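Local atomic coordinates of type III effector XopAI (Xanthomonas citri, PDB entry 6K93), a protein that acts as a type III effector with a mono-ADP-ribosyltransferase fold and probably binds arginine-containing peptides. Residues Gln101-Val106 / Thr242-Phe247; Lys121-Ala126 / Ala200-Ser205; Leu127-Gly132 / Thr193-Ala198; Lys161-Glu166 / His208-Glu213. One frame throughout, in Å; residues are numbered along the deposited sequence.

Contact 1 of 4, residues Gln101-Val106 / Thr242-Phe247; sequences QLWQRV and TDRRFF
Arg-244 NE donates to the carbonyl O of Leu-186, while the same guanidinium lies flat on the indole of Trp-103. This is a cation-pi stack. It joins helix 95-109 to the loop between strands 240-242 and 247-250, which belong to the two sheets of the mono-ADP-ribosyltransferase fold. The two planes are 17° apart. Arg-244 CZ sits 3.7 Å from the centroid of the five-membered ring of Trp-103, almost on the ring normal. Arg-244 NH1 approaches Trp-103 NE1 to 3.4 Å. Both atoms are donors, so this is stacking and not a hydrogen bond. The aliphatic part of the arginine takes the other half of the indole. Its CG lies over the six-membered ring of Trp-103, 4.0 Å from the centroid, in a CH-pi contact. A bend at chi3 (48°) lets both CG and the charged head of Arg-244 meet the same ring face. The loop itself carries an Asx turn: Asp-243 OD1 accepts from Arg-245 N at 2.9 Å, met from above the carboxylate plane. At the edge of the indole, in its plane, the methyl CG2 of Thr-242 lies 4.0 Å from Trp-103 CH2.

Contact 2 of 4, residues Lys121-Ala126 / Ala200-Ser205; sequences KQFKTA and AKCIIS
Phe-123 and Cys-202 face each other where helix 117-128 packs on helix 194-209. This is helix-helix packing in the helical part of the protein. The two residues bring the helices to their nearest approach within these segments, with Phe-123 CA and Cys-202 CA 7.0 Å apart. Both CB atoms point at the opposite helix. The shortest contact is between Phe-123 CB and Cys-202 SG, at 3.6 Å. The thiol therefore lies against the root of the phenylalanine side chain rather than over the middle of its ring. From there SG also reaches the near rim of the ring, 3.9 Å from Phe-123 CD2. This is a sulfur-aromatic contact, with SG of Cys-202 4.7 Å from the ring centroid of Phe-123. The approach is oblique, 50° off the ring normal. Cys-202 CB adds a further touch on Phe-123 CD2, at 4.0 Å. With chi1 at 166°, Phe-123 CG is anti to the backbone N, and the ring runs past the thiol into the core. There Phe-199 meets it edge-to-face, and Ala-170 of helix 165-174 touches both Phe-123 and Cys-202. No hydrogen bond links the two segments, and the packing is apolar at its centre. Gln-122 and Lys-201 flank it on a less buried side. Their polar ends come near each other without bonding: Gln-122 OE1 and Lys-201 NZ stay 4.4 Å apart.

Contact 3 of 4, residues Leu127-Gly132 / Thr193-Ala198; sequences LITLWG and TAHGLA
His-195 donates from NE2 to Thr-129 OG1, at 2.9 Å. The hydroxyl lies at the ring edge but is tilted 21° out of the imidazole plane. Thr-129 OG1 sits between its own backbone N and carbonyl carbon (chi1 67°). From there it also bonds to Thr-125 O, one helical turn back. Two hydrogen bonds thus hold the hydroxyl, and its rotation is probably fixed. His-195 has CG beside its backbone N (chi1 -67°), and the histidine side chain crosses that of Thr-129 at about a right angle. Leu-130 reaches the same imidazole by another route. Its CG is turned away from the backbone N, and CD1 comes back along the histidine. Leu-130 CD1 lies 3.9 Å from His-195 CD2 and 4.0 Å from His-195 CB. The two chains run past each other in opposite directions. Thr-193 shapes the start of the second segment: its OG1 accepts from Gly-196 N at 2.9 Å. The contact therefore pairs two helix ends. Helix 117-128 runs out into a type I beta turn, from Thr-129 to Gly-132, and helix 194-209 begins beside it with a threonine N-cap.

Contact 4 of 4, residues Lys161-Glu166 / His208-Glu213; sequences KYMATE and HSLPEE
Met-163 wraps its thioether end around Ser-209 and Leu-210. The contact joins two helix ends: the loop leading into helix 165-174, with Ala-164 at its N-cap, and the C-terminal end of helix 194-209. The apolar part rests on the methionine methyl. Met-163 CE touches Leu-210 CD2 at 3.7 Å, and the two side chains cross obliquely. Leu-210 starts off pointing away, but its CD2 branch returns to the methionine. Met-163 is folded at both chi2 (-66°) and chi3 (-68°), which curls SD and CE toward the helix end. The same methyl also packs closely on a polar atom, with Met-163 CE 3.1 Å from Ser-209 OG. The sulfur follows, with Met-163 SD 3.3 Å from that hydroxyl oxygen and 3.7 Å from Leu-210 N. The polar part has no direct hydrogen bond between the segments. With chi1 at 59°, Ser-209 OG lies between its own backbone N and carbonyl carbon, and from there it bonds to Ser-205 O. The loop side is held separately, as Lys-154 NZ bonds to both Met-163 O and Thr-165 OG1. A single water closes the gap. It donates to Ser-209 OG at 2.8 Å and accepts from Ala-164 N at 3.0 Å.

Overall arrangement
Helix 194-209 ties the set together. Contacts 2, 3 and 4 all use it, contact 4 only at its C-terminal end, and Phe-246 of contact 1 packs on its side, with Phe-246 CE2 3.3 Å from Ile-203 CG2. Contacts 2 and 3 are neighbours on the same helix pair, their centres about 9 Å apart. Contacts 3 and 4 lie toward opposite ends of that helix, about 23 Å between centres, and do not touch. Contact 4 meets contact 2 through Phe-123 CE2, 3.5 Å from Glu-166 O. Contact 1, about 15 Å from contact 2 between centres, connects this helical part to the loop between strands 240-242 and 247-250.

Contact 1 of 4, residues Gln101-Val106 / Thr242-Phe247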
# COMPACT_ATOMS: atom_id res chain seq x y z
N GLN A 101 0.73 17.39 3.07
CA GLN A 101 0.56 17.68 1.65
C GLN A 101 0.21 16.41 0.87
O GLN A 101 -0.62 16.44 -0.06
CB GLN A 101 1.83 18.32 1.10
CG GLN A 101 1.99 19.77 1.59
CD GLN A 101 3.33 20.38 1.23
OE1 GLN A 101 4.29 19.67 0.91
NE2 GLN A 101 3.41 21.71 1.28
N LEU A 102 0.84 15.27 1.21
CA LEU A 102 0.50 14.04 0.51
C LEU A 102 -0.95 13.64 0.76
O LEU A 102 -1.67 13.27 -0.18
CB LEU A 102 1.46 12.92 0.91
CG LEU A 102 1.20 11.59 0.20
CD1 LEU A 102 1.14 11.73 -1.31
CD2 LEU A 102 2.29 10.60 0.58
N TRP A 103 -1.40 13.70 2.01
CA TRP A 103 -2.78 13.32 2.30
C TRP A 103 -3.76 14.23 1.57
O TRP A 103 -4.77 13.76 1.04
CB TRP A 103 -3.02 13.34 3.81
CG TRP A 103 -4.44 13.04 4.19
CD1 TRP A 103 -5.28 13.85 4.89
CD2 TRP A 103 -5.17 11.85 3.88
NE1 TRP A 103 -6.50 13.24 5.05
CE2 TRP A 103 -6.46 12.01 4.43
CE3 TRP A 103 -4.87 10.68 3.19
CZ2 TRP A 103 -7.45 11.04 4.32
CZ3 TRP A 103 -5.85 9.71 3.08
CH2 TRP A 103 -7.11 9.90 3.64
N GLN A 104 -3.48 15.53 1.50
CA GLN A 104 -4.33 16.45 0.73
C GLN A 104 -4.37 16.04 -0.74
O GLN A 104 -5.43 16.05 -1.38
CB GLN A 104 -3.83 17.89 0.88
CG GLN A 104 -4.73 19.00 0.31
CD GLN A 104 -4.13 20.39 0.56
OE1 GLN A 104 -3.28 20.57 1.44
NE2 GLN A 104 -4.58 21.37 -0.22
N ARG A 105 -3.22 15.66 -1.29
CA ARG A 105 -3.14 15.26 -2.69
C ARG A 105 -3.90 13.96 -2.95
O ARG A 105 -4.61 13.82 -3.96
CB ARG A 105 -1.67 15.10 -3.07
CG ARG A 105 -1.38 14.49 -4.41
CD ARG A 105 0.13 14.38 -4.56
NE ARG A 105 0.54 13.69 -5.77
CZ ARG A 105 1.78 13.26 -5.98
NH1 ARG A 105 2.72 13.47 -5.06
NH2 ARG A 105 2.09 12.62 -7.10
N VAL A 106 -3.75 12.98 -2.05
CA VAL A 106 -4.49 11.73 -2.17
C VAL A 106 -5.99 12.01 -2.25
O VAL A 106 -6.70 11.47 -3.11
CB VAL A 106 -4.15 10.80 -1.00
CG1 VAL A 106 -5.18 9.69 -0.91
CG2 VAL A 106 -2.74 10.29 -1.16
N THR A 242 -13.09 6.86 6.21
CA THR A 242 -12.11 7.21 5.19
C THR A 242 -10.78 6.66 5.69
O THR A 242 -10.18 7.20 6.61
CB THR A 242 -12.06 8.72 4.97
OG1 THR A 242 -13.32 9.18 4.47
CG2 THR A 242 -10.98 9.05 3.94
N ASP A 243 -10.37 5.54 5.12
CA ASP A 243 -9.21 4.80 5.60
C ASP A 243 -7.94 5.53 5.18
O ASP A 243 -7.77 5.89 4.01
CB ASP A 243 -9.24 3.38 5.03
CG ASP A 243 -8.38 2.40 5.84
OD1 ASP A 243 -7.51 2.85 6.61
OD2 ASP A 243 -8.62 1.20 5.70
N ARG A 244 -7.07 5.81 6.14
CA ARG A 244 -5.78 6.42 5.84
C ARG A 244 -4.67 5.40 5.70
O ARG A 244 -3.52 5.78 5.42
CB ARG A 244 -5.44 7.48 6.90
CG ARG A 244 -6.54 8.54 6.98
CD ARG A 244 -6.24 9.72 7.89
NE ARG A 244 -4.93 10.29 7.68
CZ ARG A 244 -4.64 11.58 7.84
NH1 ARG A 244 -5.59 12.45 8.18
NH2 ARG A 244 -3.40 12.01 7.64
N ARG A 245 -4.99 4.12 5.88
CA ARG A 245 -4.03 3.04 5.74
C ARG A 245 -4.06 2.44 4.34
O ARG A 245 -5.05 2.56 3.61
CB ARG A 245 -4.31 1.93 6.78
CG ARG A 245 -4.28 2.47 8.20
CD ARG A 245 -3.83 1.38 9.26
NE ARG A 245 -4.59 0.24 9.07
CZ ARG A 245 -4.26 -1.07 9.14
NH1 ARG A 245 -3.08 -1.59 9.52
NH2 ARG A 245 -5.20 -1.91 8.84
N PHE A 246 -2.96 1.78 3.99
CA PHE A 246 -2.95 0.74 2.97
C PHE A 246 -3.61 -0.49 3.58
O PHE A 246 -3.02 -1.18 4.41
CB PHE A 246 -1.54 0.44 2.49
CG PHE A 246 -0.93 1.58 1.75
CD1 PHE A 246 -0.32 2.59 2.44
CD2 PHE A 246 -1.01 1.66 0.37
CE1 PHE A 246 0.22 3.68 1.77
CE2 PHE A 246 -0.49 2.74 -0.29
CZ PHE A 246 0.13 3.75 0.42
N PHE A 247 -4.84 -0.75 3.19
CA PHE A 247 -5.64 -1.80 3.80
C PHE A 247 -5.64 -3.04 2.92
O PHE A 247 -6.07 -2.99 1.76
CB PHE A 247 -7.07 -1.33 4.00
CG PHE A 247 -7.96 -2.33 4.69
CD1 PHE A 247 -7.69 -2.75 5.99
CD2 PHE A 247 -9.08 -2.83 4.04
CE1 PHE A 247 -8.54 -3.66 6.62
CE2 PHE A 247 -9.91 -3.73 4.67
CZ PHE A 247 -9.64 -4.14 5.95

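Contact 2 of 4, residues Lys121-Ala126 / Ala200-Ser205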
# COMPACT_ATOMS: atom_id res chain seq x y z
N LYS A 121 12.09 7.95 -8.74
CA LYS A 121 13.51 7.88 -8.39
C LYS A 121 13.68 7.97 -6.87
O LYS A 121 14.56 7.31 -6.30
CB LYS A 121 14.28 9.00 -9.09
CG LYS A 121 15.79 8.82 -9.07
CD LYS A 121 16.49 10.13 -9.41
CE LYS A 121 16.18 10.59 -10.83
NZ LYS A 121 17.13 11.66 -11.26
N GLN A 122 12.85 8.78 -6.20
CA GLN A 122 12.86 8.82 -4.75
C GLN A 122 12.49 7.47 -4.17
O GLN A 122 13.09 7.01 -3.20
CB GLN A 122 11.92 9.90 -4.24
CG GLN A 122 12.48 11.31 -4.43
CD GLN A 122 11.43 12.40 -4.45
OE1 GLN A 122 10.24 12.16 -4.32
NE2 GLN A 122 11.90 13.63 -4.60
N PHE A 123 11.49 6.81 -4.76
CA PHE A 123 11.12 5.49 -4.27
C PHE A 123 12.27 4.49 -4.47
O PHE A 123 12.57 3.67 -3.59
CB PHE A 123 9.83 5.02 -4.98
CG PHE A 123 9.55 3.56 -4.81
CD1 PHE A 123 9.46 3.01 -3.54
CD2 PHE A 123 9.37 2.73 -5.91
CE1 PHE A 123 9.24 1.66 -3.37
CE2 PHE A 123 9.14 1.38 -5.74
CZ PHE A 123 9.07 0.84 -4.48
N LYS A 124 12.97 4.58 -5.59
CA LYS A 124 14.16 3.75 -5.79
C LYS A 124 15.16 3.95 -4.64
O LYS A 124 15.66 2.97 -4.07
CB LYS A 124 14.83 4.07 -7.14
CG LYS A 124 16.14 3.33 -7.36
CD LYS A 124 16.76 3.64 -8.69
CE LYS A 124 18.01 2.81 -8.86
NZ LYS A 124 18.64 3.03 -10.18
N THR A 125 15.45 5.20 -4.29
CA THR A 125 16.35 5.44 -3.17
C THR A 125 15.79 4.86 -1.88
O THR A 125 16.51 4.21 -1.12
CB THR A 125 16.61 6.92 -2.99
OG1 THR A 125 17.31 7.38 -4.13
CG2 THR A 125 17.46 7.18 -1.73
N ALA A 126 14.50 5.07 -1.63
CA ALA A 126 13.91 4.58 -0.39
C ALA A 126 14.05 3.07 -0.28
O ALA A 126 14.38 2.55 0.79
CB ALA A 126 12.43 4.98 -0.31
N ALA A 200 4.80 5.27 -0.41
CA ALA A 200 3.36 5.48 -0.51
C ALA A 200 2.97 6.05 -1.86
O ALA A 200 1.96 5.63 -2.45
CB ALA A 200 2.90 6.39 0.63
N LYS A 201 3.74 7.02 -2.37
CA LYS A 201 3.35 7.66 -3.62
C LYS A 201 3.30 6.66 -4.76
O LYS A 201 2.41 6.71 -5.60
CB LYS A 201 4.33 8.80 -3.94
CG LYS A 201 4.29 9.89 -2.91
CD LYS A 201 5.35 10.94 -3.15
CE LYS A 201 5.36 11.93 -2.01
NZ LYS A 201 6.59 12.78 -2.02
N CYS A 202 4.26 5.75 -4.81
CA CYS A 202 4.30 4.79 -5.91
C CYS A 202 3.27 3.68 -5.74
O CYS A 202 2.70 3.23 -6.74
CB CYS A 202 5.71 4.24 -6.06
SG CYS A 202 6.80 5.49 -6.80
N ILE A 203 2.98 3.25 -4.52
CA ILE A 203 1.92 2.26 -4.34
C ILE A 203 0.57 2.86 -4.71
O ILE A 203 -0.23 2.24 -5.41
CB ILE A 203 1.90 1.71 -2.91
CG1 ILE A 203 3.20 0.98 -2.56
CG2 ILE A 203 0.70 0.78 -2.72
CD1 ILE A 203 3.31 0.60 -1.08
N ILE A 204 0.29 4.07 -4.23
CA ILE A 204 -0.99 4.70 -4.54
C ILE A 204 -1.13 4.90 -6.04
O ILE A 204 -2.19 4.64 -6.61
CB ILE A 204 -1.14 6.04 -3.78
CG1 ILE A 204 -1.17 5.77 -2.28
CG2 ILE A 204 -2.40 6.77 -4.21
CD1 ILE A 204 -1.08 7.03 -1.43
N SER A 205 -0.07 5.37 -6.68
CA SER A 205 -0.07 5.55 -8.13
C SER A 205 -0.36 4.24 -8.83
O SER A 205 -1.16 4.21 -9.78
CB SER A 205 1.30 6.11 -8.55
OG SER A 205 1.29 6.43 -9.91

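Contact 3 of 4, residues Leu127-Gly132 / Thr193-Ala198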
# COMPACT_ATOMS: atom_id res chain seq x y z
N LEU A 127 13.76 2.35 -1.36
CA LEU A 127 13.84 0.90 -1.29
C LEU A 127 15.28 0.44 -1.10
O LEU A 127 15.56 -0.40 -0.24
CB LEU A 127 13.22 0.28 -2.54
CG LEU A 127 13.01 -1.24 -2.42
CD1 LEU A 127 11.76 -1.69 -3.18
CD2 LEU A 127 14.24 -1.99 -2.94
N ILE A 128 16.21 0.99 -1.88
CA ILE A 128 17.58 0.50 -1.83
C ILE A 128 18.23 0.82 -0.49
O ILE A 128 19.05 0.03 0.01
CB ILE A 128 18.36 1.04 -3.04
CG1 ILE A 128 17.82 0.38 -4.30
CG2 ILE A 128 19.86 0.80 -2.86
CD1 ILE A 128 18.34 0.94 -5.59
N THR A 129 17.87 1.95 0.14
CA THR A 129 18.49 2.37 1.39
C THR A 129 17.71 1.94 2.63
O THR A 129 18.09 2.32 3.75
CB THR A 129 18.65 3.90 1.42
OG1 THR A 129 17.36 4.52 1.47
CG2 THR A 129 19.43 4.40 0.24
N LEU A 130 16.63 1.17 2.47
CA LEU A 130 15.71 0.94 3.58
C LEU A 130 16.37 0.23 4.75
O LEU A 130 15.98 0.44 5.91
CB LEU A 130 14.53 0.13 3.08
CG LEU A 130 13.35 -0.01 4.06
CD1 LEU A 130 12.75 1.35 4.32
CD2 LEU A 130 12.33 -0.96 3.51
N TRP A 131 17.36 -0.61 4.48
CA TRP A 131 18.00 -1.41 5.51
C TRP A 131 19.32 -0.82 5.99
O TRP A 131 20.03 -1.46 6.77
CB TRP A 131 18.25 -2.82 4.98
CG TRP A 131 17.04 -3.66 4.85
CD1 TRP A 131 15.74 -3.25 4.87
CD2 TRP A 131 17.01 -5.07 4.67
NE1 TRP A 131 14.90 -4.33 4.72
CE2 TRP A 131 15.66 -5.46 4.59
CE3 TRP A 131 18.01 -6.05 4.56
CZ2 TRP A 131 15.28 -6.79 4.41
CZ3 TRP A 131 17.63 -7.37 4.39
CH2 TRP A 131 16.27 -7.72 4.32
N GLY A 132 19.68 0.37 5.54
CA GLY A 132 20.95 0.94 5.92
C GLY A 132 22.00 0.79 4.83
O GLY A 132 21.87 0.04 3.86
N THR A 193 8.06 8.91 7.90
CA THR A 193 9.44 8.84 7.45
C THR A 193 9.50 9.19 5.98
O THR A 193 8.53 8.99 5.23
CB THR A 193 10.06 7.45 7.67
OG1 THR A 193 9.42 6.48 6.82
CG2 THR A 193 9.91 7.02 9.12
N ALA A 194 10.65 9.69 5.55
CA ALA A 194 10.85 9.93 4.13
C ALA A 194 10.69 8.65 3.32
O ALA A 194 10.11 8.66 2.23
CB ALA A 194 12.24 10.53 3.88
N HIS A 195 11.22 7.54 3.84
CA HIS A 195 11.11 6.28 3.11
C HIS A 195 9.65 5.87 2.91
O HIS A 195 9.24 5.45 1.82
CB HIS A 195 11.86 5.18 3.84
CG HIS A 195 13.33 5.39 3.86
ND1 HIS A 195 13.91 6.42 4.56
CD2 HIS A 195 14.34 4.72 3.25
CE1 HIS A 195 15.22 6.38 4.37
NE2 HIS A 195 15.51 5.35 3.59
N GLY A 196 8.87 5.96 3.98
CA GLY A 196 7.47 5.60 3.89
C GLY A 196 6.70 6.47 2.92
O GLY A 196 5.86 5.98 2.17
N LEU A 197 6.94 7.78 2.96
CA LEU A 197 6.22 8.67 2.06
C LEU A 197 6.56 8.39 0.61
O LEU A 197 5.69 8.42 -0.27
CB LEU A 197 6.52 10.14 2.41
CG LEU A 197 5.99 10.58 3.77
CD1 LEU A 197 6.57 11.93 4.11
CD2 LEU A 197 4.47 10.61 3.81
N ALA A 198 7.83 8.09 0.32
CA ALA A 198 8.24 7.78 -1.04
C ALA A 198 7.61 6.47 -1.51
O ALA A 198 7.12 6.39 -2.64
CB ALA A 198 9.77 7.70 -1.11

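Contact 4 of 4, residues Lys161-Glu166 / His208-Glu213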
# COMPACT_ATOMS: atom_id res chain seq x y z
N LYS A 161 0.76 -1.90 -20.24
CA LYS A 161 1.84 -1.19 -20.91
C LYS A 161 1.92 0.29 -20.55
O LYS A 161 2.97 0.91 -20.77
CB LYS A 161 1.73 -1.36 -22.43
CG LYS A 161 0.60 -0.57 -23.09
CD LYS A 161 0.59 -0.89 -24.60
CE LYS A 161 -0.27 0.06 -25.39
NZ LYS A 161 -0.59 -0.46 -26.74
N TYR A 162 0.87 0.87 -19.99
CA TYR A 162 0.91 2.26 -19.57
C TYR A 162 1.38 2.43 -18.14
O TYR A 162 1.62 3.57 -17.72
CB TYR A 162 -0.47 2.90 -19.74
CG TYR A 162 -0.99 2.76 -21.14
CD1 TYR A 162 -0.38 3.41 -22.19
CD2 TYR A 162 -2.06 1.93 -21.41
CE1 TYR A 162 -0.84 3.26 -23.48
CE2 TYR A 162 -2.52 1.77 -22.69
CZ TYR A 162 -1.90 2.44 -23.72
OH TYR A 162 -2.37 2.28 -25.00
N MET A 163 1.51 1.33 -17.40
CA MET A 163 2.00 1.40 -16.03
C MET A 163 3.44 1.84 -16.00
O MET A 163 4.25 1.42 -16.84
CB MET A 163 1.89 0.05 -15.35
CG MET A 163 0.51 -0.53 -15.28
SD MET A 163 -0.59 0.42 -14.24
CE MET A 163 0.09 0.17 -12.58
N ALA A 164 3.79 2.67 -15.01
CA ALA A 164 5.19 2.97 -14.74
C ALA A 164 5.83 1.76 -14.09
O ALA A 164 5.27 1.19 -13.17
CB ALA A 164 5.31 4.19 -13.85
N THR A 165 7.00 1.36 -14.56
CA THR A 165 7.61 0.14 -14.05
C THR A 165 7.84 0.23 -12.55
O THR A 165 7.63 -0.75 -11.83
CB THR A 165 8.92 -0.14 -14.77
OG1 THR A 165 8.67 -0.15 -16.18
CG2 THR A 165 9.50 -1.47 -14.37
N GLU A 166 8.29 1.40 -12.06
CA GLU A 166 8.55 1.53 -10.63
C GLU A 166 7.26 1.46 -9.81
O GLU A 166 7.29 1.05 -8.65
CB GLU A 166 9.24 2.86 -10.35
CG GLU A 166 10.61 3.01 -11.00
CD GLU A 166 10.55 3.58 -12.41
OE1 GLU A 166 9.48 3.65 -13.03
OE2 GLU A 166 11.64 4.01 -12.88
N HIS A 208 -4.12 3.20 -8.48
CA HIS A 208 -5.06 3.98 -9.25
C HIS A 208 -4.80 3.95 -10.74
O HIS A 208 -5.66 4.39 -11.51
CB HIS A 208 -5.07 5.43 -8.75
CG HIS A 208 -5.76 5.60 -7.43
ND1 HIS A 208 -7.06 5.19 -7.23
CD2 HIS A 208 -5.34 6.13 -6.26
CE1 HIS A 208 -7.41 5.46 -5.98
NE2 HIS A 208 -6.39 6.03 -5.38
N SER A 209 -3.66 3.42 -11.18
CA SER A 209 -3.39 3.34 -12.60
C SER A 209 -3.63 1.95 -13.17
O SER A 209 -3.79 1.83 -14.39
CB SER A 209 -1.96 3.81 -12.90
OG SER A 209 -0.99 3.06 -12.25
N LEU A 210 -3.69 0.91 -12.33
CA LEU A 210 -4.04 -0.42 -12.82
C LEU A 210 -5.36 -0.36 -13.58
O LEU A 210 -6.30 0.31 -13.12
CB LEU A 210 -4.18 -1.44 -11.69
CG LEU A 210 -2.87 -2.02 -11.15
CD1 LEU A 210 -3.10 -2.83 -9.90
CD2 LEU A 210 -2.11 -2.84 -12.20
N PRO A 211 -5.49 -1.05 -14.70
CA PRO A 211 -6.77 -1.02 -15.42
C PRO A 211 -7.88 -1.71 -14.64
O PRO A 211 -7.65 -2.49 -13.71
CB PRO A 211 -6.47 -1.73 -16.75
CG PRO A 211 -5.18 -2.45 -16.55
CD PRO A 211 -4.43 -1.79 -15.42
N GLU A 212 -9.12 -1.42 -15.06
CA GLU A 212 -10.28 -1.81 -14.28
C GLU A 212 -10.46 -3.32 -14.21
O GLU A 212 -11.08 -3.82 -13.26
CB GLU A 212 -11.54 -1.14 -14.87
CG GLU A 212 -12.87 -1.57 -14.25
CD GLU A 212 -13.01 -1.29 -12.77
OE1 GLU A 212 -12.14 -0.64 -12.14
OE2 GLU A 212 -14.03 -1.72 -12.21
N GLU A 213 -9.89 -4.08 -15.13
CA GLU A 213 -10.00 -5.53 -15.01
C GLU A 213 -9.26 -6.08 -13.79
O GLU A 213 -9.50 -7.23 -13.41
CB GLU A 213 -9.50 -6.21 -16.29
CG GLU A 213 -8.11 -5.79 -16.72
CD GLU A 213 -8.12 -4.75 -17.83
OE1 GLU A 213 -8.90 -3.77 -17.77
OE2 GLU A 213 -7.31 -4.90 -18.78
O HOH W 1 1.63 3.50 -13.14